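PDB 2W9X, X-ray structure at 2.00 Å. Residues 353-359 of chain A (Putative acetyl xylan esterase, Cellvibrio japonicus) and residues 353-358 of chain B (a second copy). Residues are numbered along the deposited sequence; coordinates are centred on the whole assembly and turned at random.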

# COMPACT_ATOMS: atom_id res chain seq x y z
N LEU A 353 11.14 4.05 -0.03
CA LEU A 353 11.15 5.13 0.98
C LEU A 353 11.39 6.51 0.39
O LEU A 353 10.90 7.51 0.92
N GLN A 354 12.11 6.58 -0.74
CA GLN A 354 12.35 7.85 -1.43
C GLN A 354 11.09 8.44 -2.06
O GLN A 354 11.04 9.64 -2.33
N GLN A 355 10.07 7.61 -2.30
CA GLN A 355 8.80 8.09 -2.86
C GLN A 355 7.80 8.51 -1.78
O GLN A 355 6.75 9.05 -2.09
N LYS A 356 8.13 8.27 -0.51
CA LYS A 356 7.22 8.63 0.57
C LYS A 356 7.51 10.03 1.16
O LYS A 356 8.45 10.20 1.93
N LYS A 357 6.70 11.02 0.80
CA LYS A 357 6.83 12.39 1.33
C LYS A 357 6.73 12.45 2.85
O LYS A 357 5.84 11.83 3.45
N GLY A 358 7.64 13.19 3.48
CA GLY A 358 7.62 13.42 4.92
C GLY A 358 7.76 12.18 5.79
O GLY A 358 7.39 12.21 6.96
N ILE A 359 8.31 11.11 5.22
CA ILE A 359 8.50 9.84 5.94
C ILE A 359 9.46 9.94 7.13
O ILE A 359 9.38 9.14 8.07
N LEU B 353 -2.68 10.34 -1.42
CA LEU B 353 -2.06 10.67 -2.71
C LEU B 353 -1.03 11.81 -2.60
O LEU B 353 -0.06 11.84 -3.37
N GLN B 354 -1.23 12.70 -1.63
CA GLN B 354 -0.30 13.79 -1.35
C GLN B 354 1.05 13.31 -0.85
O GLN B 354 2.04 13.99 -1.01
N GLN B 355 1.08 12.13 -0.22
CA GLN B 355 2.31 11.64 0.38
C GLN B 355 3.17 10.84 -0.60
O GLN B 355 4.24 10.38 -0.24
N LYS B 356 2.70 10.71 -1.84
CA LYS B 356 3.33 9.84 -2.82
C LYS B 356 4.09 10.65 -3.86
O LYS B 356 3.50 11.20 -4.79
N LYS B 357 5.41 10.74 -3.69
CA LYS B 357 6.27 11.49 -4.61
C LYS B 357 6.20 10.95 -6.03
O LYS B 357 6.43 9.76 -6.26
N GLY B 358 5.84 11.84 -6.96
CA GLY B 358 5.86 11.54 -8.39
C GLY B 358 4.78 10.58 -8.86
O GLY B 358 4.92 9.96 -9.92

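Packing of side chains where residues 353-359 of chain A meet residues 353-358 of chain B, two copies of one protein, followed along chain B. The stretches run antiparallel, with K356(A) and K356(B) joined in a single beta bridge (K356(A) CA to K356(B) CA 5.3 Å), and together they bury 430 Å². L353(B), in the helix that leads into the contact, is buried (chi1 m, chi2 t) and its side chain makes no contact with the chain A stretch. Q354(B) sets its CA-to-CB bond sideways, and its m, t side chain leads away from the partner; its contribution is the backbone, where Q354(B) O accepts a hydrogen bond from K357(A) NZ at 2.9 Å. To reach it, K357(A) starts toward chain B and extends with chi1 m, chi2 t, chi3 at -148° and chi4 t. Q355(B) also leaves the backbone sideways, but with chi1 m and chi2 m its end comes nearer the chain A stretch. Q355(B) NE2 lies 4.0 Å from K357(A) CB and 2.9 Å from K357(A) O. The backbone Q355(B) O accepts from K357(A) N at 2.7 Å and also meets K356(A) CA in a CA-H...O contact of 3.5 Å. K356(B), at the middle of the bridge, points away, as does K356(A); both lysines adopt m, t, p, p, and the backbone hydrogen bonds of the flanking residues hold the bridge, with K356(B) CA 3.6 Å from Q355(A) O. K357(B) points in and, with K357(A), loses the most area to the partner stretch. K357(B) N donates to Q355(A) O at 2.7 Å, the counterpart of the bond made by K357(A) N. K357(B) O accepts from Q355(A) NE2 at 2.8 Å; Q355(A), also m, m, reaches it with NE2, which lies 3.9 Å from K357(B) CB. The two inward lysines pack their aliphatic stems together, K357(A) CG to K357(B) CG at 3.6 Å. Their courses differ, chiefly at chi2 and chi3: K357(B) has chi1 -94°, chi2 139° and chi3 106°, all between wells, then chi4 t. K357(B) CE passes 3.3 Å from Q354(A) O, while K357(B) NZ makes a weak 3.4 Å hydrogen bond to the O of water 1. That water donates through its O to L353(A) O at 3.1 Å and to K356(A) O at 3.0 Å, linking the lysine to two chain A carbonyls. G358(B) has no side chain to pack; its phi of 71° favours glycine, and an ideal CB on G358(B) would lie 3.9 Å from Q355(A) NE2.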

# COMPACT_ATOMS: atom_id res chain seq x y z
CB LEU A 353 12.15 4.82 2.08
CG LEU A 353 11.84 3.59 2.92
CD1 LEU A 353 13.08 3.10 3.65
CD2 LEU A 353 10.69 3.84 3.91
CB GLN A 354 13.43 7.68 -2.52
CG GLN A 354 14.84 7.42 -1.98
CD GLN A 354 15.89 7.31 -3.08
OE1 GLN A 354 15.58 7.22 -4.27
NE2 GLN A 354 17.16 7.30 -2.67
CB GLN A 355 8.15 7.03 -3.77
CG GLN A 355 9.02 6.50 -4.92
CD GLN A 355 9.72 7.61 -5.72
OE1 GLN A 355 10.96 7.65 -5.77
NE2 GLN A 355 8.94 8.51 -6.33
CB LYS A 356 7.24 7.55 1.66
CG LYS A 356 6.84 6.15 1.18
CD LYS A 356 6.74 5.12 2.33
CE LYS A 356 5.47 5.29 3.20
NZ LYS A 356 4.17 5.03 2.46
CB LYS A 357 5.76 13.32 0.76
CG LYS A 357 6.06 13.89 -0.59
CD LYS A 357 5.04 14.95 -0.97
CE LYS A 357 4.80 14.97 -2.48
NZ LYS A 357 3.57 15.74 -2.82
CB ILE A 359 8.98 8.69 4.96
CG1 ILE A 359 8.84 7.31 5.61
CG2 ILE A 359 10.40 8.91 4.44
CD1 ILE A 359 7.42 6.85 5.73
CB LEU B 353 -3.12 10.95 -3.77
CG LEU B 353 -3.89 9.69 -4.15
CD1 LEU B 353 -5.08 10.01 -5.03
CD2 LEU B 353 -2.96 8.68 -4.83
CB GLN B 354 -0.91 14.76 -0.31
CG GLN B 354 -1.87 15.79 -0.92
CD GLN B 354 -2.59 16.66 0.12
OE1 GLN B 354 -2.51 16.42 1.33
NE2 GLN B 354 -3.30 17.67 -0.36
CB GLN B 355 2.03 10.82 1.65
CG GLN B 355 1.39 11.60 2.84
CD GLN B 355 2.04 12.96 3.10
OE1 GLN B 355 1.49 14.00 2.71
NE2 GLN B 355 3.20 12.97 3.77
CB LYS B 356 2.29 8.92 -3.49
CG LYS B 356 1.63 7.90 -2.54
CD LYS B 356 0.79 6.85 -3.28
CE LYS B 356 1.65 5.77 -3.99
NZ LYS B 356 2.47 4.92 -3.08
CB LYS B 357 7.73 11.51 -4.12
CG LYS B 357 8.07 12.73 -3.29
CD LYS B 357 8.95 12.39 -2.09
CE LYS B 357 10.39 12.83 -2.28
NZ LYS B 357 11.05 12.87 -0.94
O HOH W 1 11.40 10.48 1.44